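Local coordinates for protein mannosephosphate isomerase, putative (Archaeoglobus fulgidus, PDB 1ZX5) that probably catalyses the zinc-dependent interconversion of mannose 6-phosphate and fructose 6-phosphate, as a cupin-fold isomerase of the type 1 mannose-6-phosphate isomerase family, at residues Glu3-Ile8 with Val52-Gln57; Trp40-His45 with Ser274-Ala279; Val123-Lys128 with Glu179-Leu184; Ala131-Asp136 with Lys154-Thr159; Pro172-Ala177 with Val207-Lys212. All coordinates share one frame; numbering follows the deposited sequence. Where two conformers were deposited one is given.

Contact 1. Residues Glu3-Ile8 with Val52-Gln57; sequences ELPSFI and VLVKGQ
Glu3 meets Lys55 through its backbone: the carbonyl O lies 3.6 Å from Lys55 NZ. Leu4 and Pro5 follow, and both lean on Val54. CD2 of Leu4 reaches CG1 of Val54 at 4.2 Å, the two side chains crossing obliquely. Pro5 crosses the same valine at about a right angle, its CD 3.9 Å from Val54 CG1. That methyl stands anti to the backbone N of Val54 (chi1 174°), which puts it against both residues. A bend at the last torsion of Lys55 (chi4 83°) brings NZ over the Glu3-Pro5 backbone, where it also lies 3.8 Å from Pro5 CD. Further on, Phe7 turns its ring elsewhere and takes part through its carbonyl. A water donates to Phe7 O at 2.8 Å and to Leu53 O at 3.2 Å; no direct hydrogen bond joins the two segments. Ile8 closes the walk with CG2, which touches Val52 CB at 3.8 Å and lies 4.2 Å from Val54 CG2. Beyond Val54, the type I' turn from Val54 to Gln57 ends strand 51-54 and begins its hairpin partner 57-60, with Gly56 at a backbone conformation that calls for glycine. The N-terminal loop thus runs between this hairpin and strand 274-277, with Ile8 also touching Leu276; helix 61-73 packs nearby, His68 on Leu4 and Leu64 on Val54.

Contact 2. Residues Trp40-His45 with Ser274-Ala279; sequences WEFSAH and SCLVPA
Glu41 OE1 is gripped by two donors: Ser274 OG at 2.9 Å, and a water at 2.6 Å that accepts from Ser274 N. The serine hydroxyl comes from above the carboxylate plane, 46° out of it. A bend at chi2 (-81°) sets CD of Glu41 off the line of its chain, and the other oxygen, OE2, takes a salt bridge from Lys29 and a hydrogen bond from Ser39. This buried carboxylate is therefore held at both oxygens, and the nearby lysine would probably favour its charged form. Here strand 36-41 of the catalytic-domain sheet and the residues after it meet strand 274-277 of the C-terminal cupin sheet. Phe42 makes the apolar half of the junction. Leu276 CB sits over the centre of its ring, a CH-pi contact 3.7 Å from the centroid and 10° off the normal, while Ser274 CB is at the ring edge, 3.6 Å from CE2. An alanine in place of Phe42 would probably open a gap between the two domains, leaving Leu276 CB without the ring beneath it. Met61 and Ile251 also pack on Phe42, from helix 61-73 and strand 250-256.

Contact 3. Residues Val123-Lys128 with Glu179-Leu184; sequences VFNKGK and EGLRVL
Two short antiparallel ladders, one residue out of step, join the 123-128 loop to the 179-184 segment, with Asn125 spanning the gap between them. In the first, Val123 pairs with Val183 and Phe124 N donates to Arg182 O at 2.8 Å; in the second, Lys128 and Glu179 exchange both backbone bonds. The Asn125 amide supplies the rungs between. Its OD1 accepts a nearly straight bond from Arg182 N (2.9 Å, 176°), the donor lying above the carbonyl plane, and ND2 donates to Gly180 O at 2.9 Å. An alanine here would probably leave Arg182 N and Gly180 O without these amide partners. Within 179-184, Gly180 and Leu181 form a G1 beta bulge facing Ala92 of strand 85-92, where strand 181-188 begins in the sheet. The Arg182 chain crosses Asn125 at about a right angle, its CG and CD each 3.9 Å from Asn125 ND2. Phe124 brings CE2 to 3.6 Å from Leu184 CB, and Leu181 CD1 lies 3.9 Å from Val123 CG1.

Contact 4. Residues Ala131-Asp136 with Lys154-Thr159; sequences AGFKED and KTLLNT. With LFR (beta-L-fructofuranose), chain B.
Lys134 reaches across to two carbonyls of the 154-159 segment. Its backbone N donates to Leu156 O at 3.0 Å, and its NZ donates to Thr155 O at 2.8 Å and to a water at 3.3 Å. Chi1 (65°) places CG 3.6 Å from Leu156 O, and the extended remainder of the chain carries NZ to Thr155 O. Leu156 O has a second donor, a water that also accepts from Glu135 N. The backbones pair on through Asn158 N to Gly132 O at 2.8 Å and Ala131 N to Asn158 O at 3.1 Å. The Phe133 ring meets Leu157 CD2 with CD1 at 3.6 Å, and the Leu156 carbonyl oxygen lies at its edge, in its plane. At the start of the segment, Lys154 NZ donates to O2 of the bound fructofuranose at 3.1 Å and forms a salt bridge with Asp152. Strands 128-131 and 157-161 thus pair at Ala131-Asn158; the chain then turns at Gly132, where Phe133 still pairs with Leu157, and the 3-10 turn before strand 157-161 carries Lys154 into the sugar pocket.

Contact 5. Residues Pro172-Ala177 with Val207-Lys212; sequences PGIPHA and VLNTKK
Gly173 O accepts from Asn209 N at 2.8 Å (163°), the one direct hydrogen bond between the segments. The same carbonyl also has apolar neighbours, Asn209 CB at 3.2 Å and Leu208 CD1 at 3.7 Å. Beside it, Gly173 CA makes a CA-H...O contact with Val207 O, also 3.2 Å. A side chain at Gly173 would be tight against that oxygen, and its backbone angles call for glycine in any case. Leu208 then crosses Pro175 at about a right angle, CD1 lying 3.9 Å from the proline CB. One step out, the Asn209 amide is held at both ends. OD1 accepts from Lys211 N in an Asx turn, and ND2 donates to a water that in turn donates to Pro172 O. Ile174 lies alongside this side chain, pointing the same way, with CD1 3.9 Å from ND2. Ile174 O in turn receives His176 ND1 at 3.2 Å, in the plane of the imidazole, which would hold the ring's rotation. The 207-212 loop, leaving helix 201-207, lies against the residues before strand 176-179, with Leu208 also touching Ile139 and Leu142 of helix 139-146 and Pro175 bonded by its backbone to Gly132.

Overall arrangement
Contacts 1 and 2 lie on one side of the chain's centre, contacts 4 and 5 on the other. Contacts 1 and 2, centres about 11 Å apart, touch through Ile8 and Leu276, bringing the N-terminal loop, the 51-60 hairpin and the C-terminal cupin sheet together. Contact 1 closes before contacts 3, 4 and 5 open, and all three fall within the 228 residues that contact 2 spans. Contact 4 lies within the span of contact 3, whereas the segments of contacts 3 and 5 alternate. Contacts 2 and 3 share the six-stranded catalytic-domain sheet; contacts 4 and 5, centres about 9 Å apart, meet around Gly132 and Pro175. The domain junction is thus far from the sugar pocket: contact 2 lies about 33 Å from contact 4 between centres.

Contact 1. Residues Glu3-Ile8 with Val52-Gln57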
# COMPACT_ATOMS: atom_id res chain seq x y z
N GLU A 3 -16.28 15.35 -15.49
CA GLU A 3 -17.57 14.89 -14.95
C GLU A 3 -17.50 14.56 -13.45
O GLU A 3 -18.53 14.56 -12.76
CB GLU A 3 -18.02 13.61 -15.68
CG GLU A 3 -18.17 13.73 -17.20
CD GLU A 3 -18.25 12.37 -17.89
OE1 GLU A 3 -18.99 11.48 -17.39
OE2 GLU A 3 -17.57 12.18 -18.92
N LEU A 4 -16.30 14.29 -12.95
CA LEU A 4 -16.14 13.79 -11.58
C LEU A 4 -15.90 14.90 -10.57
O LEU A 4 -15.27 15.91 -10.89
CB LEU A 4 -15.03 12.74 -11.52
CG LEU A 4 -15.20 11.47 -12.35
CD1 LEU A 4 -13.93 10.64 -12.32
CD2 LEU A 4 -16.42 10.65 -11.89
N PRO A 5 -16.40 14.72 -9.32
CA PRO A 5 -16.10 15.69 -8.28
C PRO A 5 -14.64 15.61 -7.87
O PRO A 5 -13.93 14.70 -8.31
CB PRO A 5 -17.01 15.25 -7.12
CG PRO A 5 -17.22 13.80 -7.35
CD PRO A 5 -17.22 13.60 -8.83
N SER A 6 -14.18 16.56 -7.06
CA SER A 6 -12.81 16.58 -6.57
C SER A 6 -12.50 15.42 -5.61
O SER A 6 -11.37 14.92 -5.60
CB SER A 6 -12.52 17.90 -5.86
OG SER A 6 -12.29 18.93 -6.78
N PHE A 7 -13.48 15.02 -4.81
CA PHE A 7 -13.26 14.10 -3.72
C PHE A 7 -14.26 12.95 -3.75
O PHE A 7 -15.47 13.16 -3.59
CB PHE A 7 -13.33 14.84 -2.37
CG PHE A 7 -12.54 16.13 -2.34
CD1 PHE A 7 -11.15 16.12 -2.52
CD2 PHE A 7 -13.18 17.34 -2.14
CE1 PHE A 7 -10.42 17.32 -2.51
CE2 PHE A 7 -12.46 18.54 -2.11
CZ PHE A 7 -11.08 18.52 -2.30
N ILE A 8 -13.74 11.75 -3.95
CA ILE A 8 -14.54 10.54 -4.03
C ILE A 8 -14.23 9.68 -2.80
O ILE A 8 -13.06 9.47 -2.47
CB ILE A 8 -14.30 9.78 -5.36
CG1 ILE A 8 -14.76 10.65 -6.54
CG2 ILE A 8 -14.99 8.39 -5.35
CD1 ILE A 8 -14.30 10.16 -7.92
N VAL A 52 -17.56 2.86 -4.24
CA VAL A 52 -17.38 4.28 -3.99
C VAL A 52 -18.69 5.08 -4.11
O VAL A 52 -19.66 4.62 -4.72
CB VAL A 52 -16.28 4.88 -4.92
CG1 VAL A 52 -14.94 4.21 -4.67
CG2 VAL A 52 -16.67 4.78 -6.40
N LEU A 53 -18.68 6.27 -3.52
CA LEU A 53 -19.78 7.23 -3.66
C LEU A 53 -19.37 8.40 -4.56
O LEU A 53 -18.48 9.19 -4.21
CB LEU A 53 -20.19 7.80 -2.30
CG LEU A 53 -20.99 6.95 -1.32
CD1 LEU A 53 -20.75 7.45 0.11
CD2 LEU A 53 -22.48 6.93 -1.68
N VAL A 54 -20.02 8.49 -5.71
CA VAL A 54 -19.82 9.61 -6.62
C VAL A 54 -21.05 10.54 -6.61
O VAL A 54 -22.11 10.18 -7.14
CB VAL A 54 -19.47 9.15 -8.06
CG1 VAL A 54 -19.40 10.34 -9.01
CG2 VAL A 54 -18.14 8.39 -8.06
N LYS A 55 -20.90 11.72 -5.99
CA LYS A 55 -22.01 12.67 -5.79
C LYS A 55 -23.21 12.01 -5.07
O LYS A 55 -24.37 12.29 -5.38
CB LYS A 55 -22.44 13.32 -7.12
CG LYS A 55 -21.50 14.43 -7.65
CD LYS A 55 -21.55 14.50 -9.19
CE LYS A 55 -21.24 15.91 -9.72
NZ LYS A 55 -19.77 16.21 -9.83
N GLY A 56 -22.92 11.12 -4.12
CA GLY A 56 -23.98 10.44 -3.38
C GLY A 56 -24.48 9.10 -3.91
O GLY A 56 -25.21 8.41 -3.19
N GLN A 57 -24.09 8.74 -5.13
CA GLN A 57 -24.48 7.44 -5.71
C GLN A 57 -23.35 6.39 -5.66
O GLN A 57 -22.17 6.72 -5.81
CB GLN A 57 -25.00 7.59 -7.14
CG GLN A 57 -26.43 8.09 -7.24
CD GLN A 57 -26.53 9.59 -7.03
OE1 GLN A 57 -25.56 10.32 -7.25
NE2 GLN A 57 -27.70 10.05 -6.60
O HOH W 1 -18.18 12.37 -3.97

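Contact 2. Residues Trp40-His45 with Ser274-Ala279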
# COMPACT_ATOMS: atom_id res chain seq x y z
N TRP A 40 -8.58 -2.32 2.38
CA TRP A 40 -8.26 -2.03 0.99
C TRP A 40 -8.96 -0.74 0.60
O TRP A 40 -10.19 -0.64 0.63
CB TRP A 40 -8.68 -3.20 0.08
CG TRP A 40 -7.84 -4.48 0.26
CD1 TRP A 40 -7.20 -4.89 1.41
CD2 TRP A 40 -7.58 -5.49 -0.72
NE1 TRP A 40 -6.55 -6.08 1.19
CE2 TRP A 40 -6.76 -6.47 -0.11
CE3 TRP A 40 -7.95 -5.66 -2.07
CZ2 TRP A 40 -6.30 -7.61 -0.80
CZ3 TRP A 40 -7.49 -6.79 -2.75
CH2 TRP A 40 -6.68 -7.75 -2.11
N GLU A 41 -8.15 0.28 0.27
CA GLU A 41 -8.66 1.62 0.04
C GLU A 41 -8.69 1.90 -1.46
O GLU A 41 -7.64 2.02 -2.09
CB GLU A 41 -7.77 2.65 0.76
CG GLU A 41 -7.50 2.34 2.25
CD GLU A 41 -8.65 2.78 3.16
OE1 GLU A 41 -9.27 3.82 2.89
OE2 GLU A 41 -8.94 2.09 4.16
N PHE A 42 -9.89 2.02 -2.02
CA PHE A 42 -10.10 2.25 -3.46
C PHE A 42 -9.52 1.13 -4.31
O PHE A 42 -8.93 1.37 -5.36
CB PHE A 42 -9.60 3.65 -3.89
CG PHE A 42 -10.28 4.75 -3.15
CD1 PHE A 42 -11.62 5.05 -3.41
CD2 PHE A 42 -9.62 5.43 -2.13
CE1 PHE A 42 -12.29 6.05 -2.69
CE2 PHE A 42 -10.26 6.45 -1.42
CZ PHE A 42 -11.61 6.75 -1.70
N SER A 43 -9.72 -0.10 -3.83
CA SER A 43 -9.28 -1.27 -4.55
C SER A 43 -10.06 -1.44 -5.85
O SER A 43 -11.29 -1.50 -5.84
CB SER A 43 -9.45 -2.52 -3.69
OG SER A 43 -9.38 -3.68 -4.51
N ALA A 44 -9.32 -1.52 -6.96
CA ALA A 44 -9.88 -2.03 -8.21
C ALA A 44 -9.35 -3.44 -8.50
O ALA A 44 -9.27 -3.85 -9.65
CB ALA A 44 -9.58 -1.09 -9.35
N HIS A 45 -8.96 -4.16 -7.45
CA HIS A 45 -8.54 -5.54 -7.61
C HIS A 45 -9.77 -6.45 -7.68
O HIS A 45 -10.64 -6.40 -6.81
CB HIS A 45 -7.61 -5.96 -6.47
CG HIS A 45 -6.87 -7.24 -6.73
ND1 HIS A 45 -7.45 -8.48 -6.55
CD2 HIS A 45 -5.62 -7.47 -7.19
CE1 HIS A 45 -6.58 -9.42 -6.87
NE2 HIS A 45 -5.46 -8.84 -7.26
N SER A 274 -9.73 7.54 3.64
CA SER A 274 -9.08 7.94 2.42
C SER A 274 -10.05 8.62 1.49
O SER A 274 -11.27 8.42 1.55
CB SER A 274 -8.50 6.73 1.68
OG SER A 274 -7.52 6.11 2.47
N CYS A 275 -9.46 9.34 0.54
CA CYS A 275 -10.19 10.11 -0.40
C CYS A 275 -9.50 9.94 -1.76
O CYS A 275 -8.27 10.02 -1.85
CB CYS A 275 -10.09 11.54 0.12
SG CYS A 275 -10.70 12.68 -0.89
N LEU A 276 -10.28 9.69 -2.81
CA LEU A 276 -9.77 9.58 -4.17
C LEU A 276 -9.99 10.90 -4.93
O LEU A 276 -11.12 11.39 -5.02
CB LEU A 276 -10.46 8.41 -4.90
CG LEU A 276 -10.26 8.21 -6.41
CD1 LEU A 276 -8.86 7.72 -6.73
CD2 LEU A 276 -11.29 7.21 -6.97
N VAL A 277 -8.90 11.46 -5.45
CA VAL A 277 -8.94 12.72 -6.17
C VAL A 277 -8.61 12.46 -7.64
O VAL A 277 -7.48 12.10 -7.97
CB VAL A 277 -7.93 13.74 -5.58
CG1 VAL A 277 -8.08 15.12 -6.27
CG2 VAL A 277 -8.07 13.84 -4.04
N PRO A 278 -9.61 12.62 -8.53
CA PRO A 278 -9.35 12.47 -9.97
C PRO A 278 -8.36 13.51 -10.50
O PRO A 278 -8.29 14.63 -9.98
CB PRO A 278 -10.73 12.66 -10.62
CG PRO A 278 -11.73 12.42 -9.51
CD PRO A 278 -11.03 12.93 -8.26
N ALA A 279 -7.59 13.13 -11.53
CA ALA A 279 -6.65 14.03 -12.21
C ALA A 279 -7.27 15.32 -12.73
O ALA A 279 -6.57 16.32 -12.90
CB ALA A 279 -5.97 13.31 -13.35
O HOH W 2 -11.45 5.07 3.61

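Contact 3. Residues Val123-Lys128 with Glu179-Leu184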
# COMPACT_ATOMS: atom_id res chain seq x y z
N VAL A 123 5.06 3.47 7.60
CA VAL A 123 4.84 2.86 8.89
C VAL A 123 4.23 3.91 9.83
O VAL A 123 4.54 5.09 9.71
CB VAL A 123 6.21 2.33 9.40
CG1 VAL A 123 6.25 2.13 10.89
CG2 VAL A 123 6.63 1.06 8.62
N PHE A 124 3.38 3.49 10.76
CA PHE A 124 2.70 4.43 11.65
C PHE A 124 3.11 4.33 13.11
O PHE A 124 2.69 5.15 13.91
CB PHE A 124 1.17 4.29 11.53
CG PHE A 124 0.64 4.69 10.19
CD1 PHE A 124 0.79 6.00 9.73
CD2 PHE A 124 0.04 3.76 9.36
CE1 PHE A 124 0.34 6.39 8.47
CE2 PHE A 124 -0.44 4.13 8.11
CZ PHE A 124 -0.29 5.45 7.67
N ASN A 125 3.92 3.35 13.46
CA ASN A 125 4.19 3.10 14.87
C ASN A 125 5.61 2.60 15.07
O ASN A 125 6.40 2.58 14.13
CB ASN A 125 3.15 2.11 15.45
CG ASN A 125 3.35 0.67 14.96
OD1 ASN A 125 3.79 0.44 13.83
ND2 ASN A 125 3.03 -0.29 15.82
N LYS A 126 5.93 2.21 16.30
CA LYS A 126 7.21 1.60 16.60
C LYS A 126 7.04 0.09 16.66
O LYS A 126 6.48 -0.47 17.61
CB LYS A 126 7.83 2.21 17.87
CG LYS A 126 7.72 3.76 17.84
CD LYS A 126 8.81 4.53 18.59
CE LYS A 126 8.56 4.57 20.07
NZ LYS A 126 9.79 5.05 20.81
N GLY A 127 7.51 -0.57 15.61
CA GLY A 127 7.36 -2.01 15.47
C GLY A 127 8.62 -2.51 14.80
O GLY A 127 9.65 -1.84 14.85
N LYS A 128 8.52 -3.68 14.18
CA LYS A 128 9.67 -4.26 13.49
C LYS A 128 9.34 -4.59 12.04
O LYS A 128 8.40 -5.32 11.75
CB LYS A 128 10.15 -5.52 14.22
CG LYS A 128 11.06 -5.22 15.38
CD LYS A 128 11.03 -6.33 16.42
CE LYS A 128 12.17 -6.15 17.40
NZ LYS A 128 11.80 -6.45 18.83
N GLU A 179 6.28 -7.20 12.23
CA GLU A 179 5.83 -7.66 13.54
C GLU A 179 5.48 -6.46 14.40
O GLU A 179 6.29 -5.55 14.56
CB GLU A 179 6.93 -8.49 14.21
CG GLU A 179 6.57 -9.04 15.56
CD GLU A 179 7.69 -9.91 16.15
OE1 GLU A 179 8.87 -9.47 16.17
OE2 GLU A 179 7.38 -11.04 16.60
N GLY A 180 4.27 -6.45 14.94
CA GLY A 180 3.79 -5.35 15.77
C GLY A 180 3.80 -4.04 15.00
O GLY A 180 4.06 -2.98 15.57
N LEU A 181 3.51 -4.14 13.70
CA LEU A 181 3.74 -3.07 12.76
C LEU A 181 2.46 -2.63 12.06
O LEU A 181 1.76 -3.46 11.46
CB LEU A 181 4.77 -3.51 11.71
CG LEU A 181 5.45 -2.42 10.89
CD1 LEU A 181 6.46 -1.63 11.73
CD2 LEU A 181 6.12 -3.05 9.66
N ARG A 182 2.16 -1.33 12.15
CA ARG A 182 1.02 -0.71 11.49
C ARG A 182 1.54 0.07 10.30
O ARG A 182 2.42 0.91 10.44
CB ARG A 182 0.29 0.24 12.43
CG ARG A 182 -0.24 -0.43 13.68
CD ARG A 182 -0.62 0.59 14.71
NE ARG A 182 -1.19 -0.05 15.88
CZ ARG A 182 -1.64 0.61 16.95
NH1 ARG A 182 -1.56 1.94 17.01
NH2 ARG A 182 -2.16 -0.05 17.98
N VAL A 183 0.98 -0.19 9.12
CA VAL A 183 1.62 0.28 7.90
C VAL A 183 0.59 0.55 6.79
O VAL A 183 -0.45 -0.13 6.68
CB VAL A 183 2.82 -0.68 7.48
CG1 VAL A 183 2.41 -2.13 7.56
CG2 VAL A 183 3.38 -0.37 6.09
N LEU A 184 0.86 1.60 6.01
CA LEU A 184 0.17 1.85 4.76
C LEU A 184 1.05 1.28 3.66
O LEU A 184 2.21 1.69 3.52
CB LEU A 184 -0.01 3.36 4.59
CG LEU A 184 -0.60 3.90 3.28
CD1 LEU A 184 -2.03 3.39 3.08
CD2 LEU A 184 -0.58 5.41 3.26
O HOH W 3 4.91 -2.60 17.95

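Contact 4. Residues Ala131-Asp136 with Lys154-Thr159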
# COMPACT_ATOMS: atom_id res chain seq x y z
N ALA A 131 13.42 -6.79 6.02
CA ALA A 131 13.54 -6.66 4.56
C ALA A 131 14.96 -6.90 4.06
O ALA A 131 15.89 -6.19 4.45
CB ALA A 131 13.01 -5.28 4.09
N GLY A 132 15.11 -7.91 3.19
CA GLY A 132 16.38 -8.27 2.56
C GLY A 132 17.23 -9.14 3.47
O GLY A 132 17.24 -8.94 4.69
N PHE A 133 17.94 -10.11 2.89
CA PHE A 133 18.86 -10.93 3.68
C PHE A 133 20.00 -10.06 4.20
O PHE A 133 20.51 -9.19 3.48
CB PHE A 133 19.41 -12.11 2.88
CG PHE A 133 18.41 -13.20 2.66
CD1 PHE A 133 17.86 -13.89 3.74
CD2 PHE A 133 17.99 -13.54 1.37
CE1 PHE A 133 16.91 -14.90 3.53
CE2 PHE A 133 17.05 -14.54 1.16
CZ PHE A 133 16.51 -15.22 2.24
N LYS A 134 20.38 -10.28 5.46
CA LYS A 134 21.50 -9.53 6.02
C LYS A 134 22.86 -10.12 5.63
O LYS A 134 23.87 -9.43 5.70
CB LYS A 134 21.35 -9.34 7.54
CG LYS A 134 21.41 -10.61 8.37
CD LYS A 134 20.85 -10.35 9.75
CE LYS A 134 21.12 -11.52 10.68
NZ LYS A 134 20.33 -11.37 11.94
N GLU A 135 22.87 -11.38 5.19
CA GLU A 135 24.05 -12.00 4.57
C GLU A 135 23.59 -12.85 3.39
O GLU A 135 22.42 -13.21 3.30
CB GLU A 135 24.82 -12.88 5.58
CG GLU A 135 25.44 -12.13 6.79
CD GLU A 135 26.50 -11.07 6.41
OE1 GLU A 135 27.27 -11.27 5.45
OE2 GLU A 135 26.56 -10.02 7.11
N ASP A 136 24.52 -13.16 2.48
CA ASP A 136 24.28 -14.14 1.41
C ASP A 136 23.78 -15.46 2.01
O ASP A 136 24.27 -15.91 3.05
CB ASP A 136 25.56 -14.41 0.62
CG ASP A 136 25.96 -13.26 -0.29
OD1 ASP A 136 25.28 -12.21 -0.32
OD2 ASP A 136 26.98 -13.41 -1.00
N LYS A 154 12.82 -14.70 9.86
CA LYS A 154 13.04 -13.27 10.08
C LYS A 154 14.42 -12.98 10.69
O LYS A 154 14.96 -11.89 10.49
CB LYS A 154 11.94 -12.66 10.96
CG LYS A 154 10.51 -12.92 10.51
CD LYS A 154 9.48 -12.00 11.20
CE LYS A 154 9.58 -12.04 12.74
NZ LYS A 154 9.49 -13.40 13.31
N THR A 155 15.00 -13.96 11.40
CA THR A 155 16.37 -13.84 11.94
C THR A 155 17.44 -13.71 10.85
O THR A 155 18.57 -13.33 11.13
CB THR A 155 16.77 -15.01 12.89
OG1 THR A 155 16.71 -16.26 12.19
CG2 THR A 155 15.89 -15.07 14.14
N LEU A 156 17.08 -14.01 9.60
CA LEU A 156 18.02 -13.95 8.48
C LEU A 156 17.95 -12.62 7.72
O LEU A 156 18.74 -12.37 6.81
CB LEU A 156 17.78 -15.13 7.52
CG LEU A 156 17.80 -16.54 8.13
CD1 LEU A 156 17.52 -17.59 7.09
CD2 LEU A 156 19.15 -16.84 8.82
N LEU A 157 17.02 -11.76 8.13
CA LEU A 157 16.73 -10.52 7.41
C LEU A 157 17.21 -9.27 8.16
O LEU A 157 17.36 -9.30 9.38
CB LEU A 157 15.21 -10.40 7.15
CG LEU A 157 14.44 -11.53 6.46
CD1 LEU A 157 13.02 -11.08 6.16
CD2 LEU A 157 15.12 -11.99 5.19
N ASN A 158 17.44 -8.19 7.43
CA ASN A 158 17.67 -6.88 8.07
C ASN A 158 16.46 -6.57 8.93
O ASN A 158 15.32 -6.65 8.46
CB ASN A 158 17.87 -5.75 7.06
CG ASN A 158 19.03 -6.01 6.10
OD1 ASN A 158 18.85 -5.95 4.87
ND2 ASN A 158 20.21 -6.30 6.64
N THR A 159 16.71 -6.25 10.20
CA THR A 159 15.67 -5.92 11.16
C THR A 159 15.67 -4.41 11.40
O THR A 159 16.71 -3.82 11.67
CB THR A 159 15.89 -6.68 12.48
OG1 THR A 159 15.94 -8.08 12.20
CG2 THR A 159 14.76 -6.40 13.50
C1 LFR B . 8.69 -17.24 10.97
C2 LFR B . 7.63 -16.45 11.75
C3 LFR B . 6.23 -16.99 11.44
C4 LFR B . 5.67 -17.56 12.72
C5 LFR B . 6.74 -17.35 13.79
C6 LFR B . 6.20 -16.53 14.97
O1 LFR B . 9.41 -16.47 10.00
O2 LFR B . 7.68 -15.03 11.47
O3 LFR B . 5.33 -15.97 11.02
O4 LFR B . 5.42 -18.96 12.51
O5 LFR B . 7.85 -16.68 13.16
O6 LFR B . 6.99 -16.69 16.16
O HOH W 4 19.31 -8.41 12.86
O HOH W 5 21.34 -13.75 6.40

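Contact 5. Residues Pro172-Ala177 with Val207-Lys212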
# COMPACT_ATOMS: atom_id res chain seq x y z
N PRO A 172 10.78 -6.40 -6.13
CA PRO A 172 10.61 -7.82 -6.45
C PRO A 172 11.85 -8.64 -6.07
O PRO A 172 12.98 -8.19 -6.28
CB PRO A 172 10.43 -7.81 -7.97
CG PRO A 172 9.83 -6.49 -8.26
CD PRO A 172 10.47 -5.53 -7.29
N GLY A 173 11.63 -9.81 -5.49
CA GLY A 173 12.74 -10.67 -5.08
C GLY A 173 13.22 -10.46 -3.65
O GLY A 173 13.88 -11.34 -3.09
N ILE A 174 12.87 -9.32 -3.05
CA ILE A 174 13.28 -9.00 -1.67
C ILE A 174 12.37 -9.67 -0.64
O ILE A 174 11.17 -9.40 -0.61
CB ILE A 174 13.32 -7.46 -1.40
CG1 ILE A 174 14.25 -6.73 -2.39
CG2 ILE A 174 13.72 -7.15 0.05
CD1 ILE A 174 15.71 -7.12 -2.30
N PRO A 175 12.93 -10.55 0.21
CA PRO A 175 12.17 -11.20 1.28
C PRO A 175 11.83 -10.19 2.38
O PRO A 175 12.65 -9.30 2.69
CB PRO A 175 13.14 -12.26 1.81
CG PRO A 175 14.50 -11.68 1.53
CD PRO A 175 14.35 -10.95 0.22
N HIS A 176 10.64 -10.30 2.96
CA HIS A 176 10.20 -9.32 3.93
C HIS A 176 9.10 -9.87 4.83
O HIS A 176 8.49 -10.89 4.53
CB HIS A 176 9.77 -8.02 3.24
CG HIS A 176 8.55 -8.17 2.37
ND1 HIS A 176 8.60 -8.68 1.09
CD2 HIS A 176 7.25 -7.88 2.61
CE1 HIS A 176 7.38 -8.70 0.58
NE2 HIS A 176 6.54 -8.22 1.48
N ALA A 177 8.89 -9.17 5.95
CA ALA A 177 7.91 -9.50 6.97
C ALA A 177 7.80 -8.29 7.91
O ALA A 177 8.55 -7.31 7.80
CB ALA A 177 8.33 -10.75 7.76
N VAL A 207 12.11 -16.74 -7.64
CA VAL A 207 12.03 -15.28 -7.57
C VAL A 207 12.90 -14.67 -6.47
O VAL A 207 13.18 -13.48 -6.50
CB VAL A 207 10.55 -14.76 -7.44
CG1 VAL A 207 9.65 -15.44 -8.46
CG2 VAL A 207 10.01 -14.99 -6.03
N LEU A 208 13.33 -15.48 -5.52
CA LEU A 208 14.01 -14.98 -4.32
C LEU A 208 15.42 -14.45 -4.59
O LEU A 208 16.26 -15.14 -5.20
CB LEU A 208 14.05 -16.06 -3.22
CG LEU A 208 14.72 -15.66 -1.90
CD1 LEU A 208 13.95 -14.52 -1.21
CD2 LEU A 208 14.89 -16.88 -0.99
N ASN A 209 15.66 -13.21 -4.14
CA ASN A 209 17.01 -12.65 -4.09
C ASN A 209 17.72 -13.21 -2.85
O ASN A 209 17.38 -12.87 -1.71
CB ASN A 209 16.94 -11.12 -4.05
CG ASN A 209 18.32 -10.44 -4.17
OD1 ASN A 209 19.37 -11.08 -4.05
ND2 ASN A 209 18.30 -9.13 -4.38
N THR A 210 18.69 -14.09 -3.07
CA THR A 210 19.42 -14.74 -1.99
C THR A 210 20.68 -13.98 -1.56
O THR A 210 21.39 -14.43 -0.64
CB THR A 210 19.82 -16.19 -2.36
OG1 THR A 210 20.49 -16.19 -3.63
CG2 THR A 210 18.57 -17.09 -2.42
N LYS A 211 20.95 -12.84 -2.19
CA LYS A 211 22.10 -12.00 -1.85
C LYS A 211 21.83 -11.08 -0.67
O LYS A 211 20.68 -10.68 -0.43
CB LYS A 211 22.56 -11.14 -3.04
CG LYS A 211 22.95 -11.89 -4.30
CD LYS A 211 23.92 -13.03 -4.00
CE LYS A 211 23.84 -14.10 -5.08
NZ LYS A 211 24.62 -15.31 -4.70
N LYS A 212 22.90 -10.72 0.03
CA LYS A 212 22.88 -9.68 1.04
C LYS A 212 22.32 -8.39 0.45
O LYS A 212 22.68 -7.98 -0.66
CB LYS A 212 24.30 -9.45 1.57
CG LYS A 212 24.39 -8.40 2.68
CD LYS A 212 25.83 -8.20 3.14
CE LYS A 212 25.89 -7.07 4.18
NZ LYS A 212 27.30 -6.72 4.53
O HOH W 6 15.69 -8.18 -5.48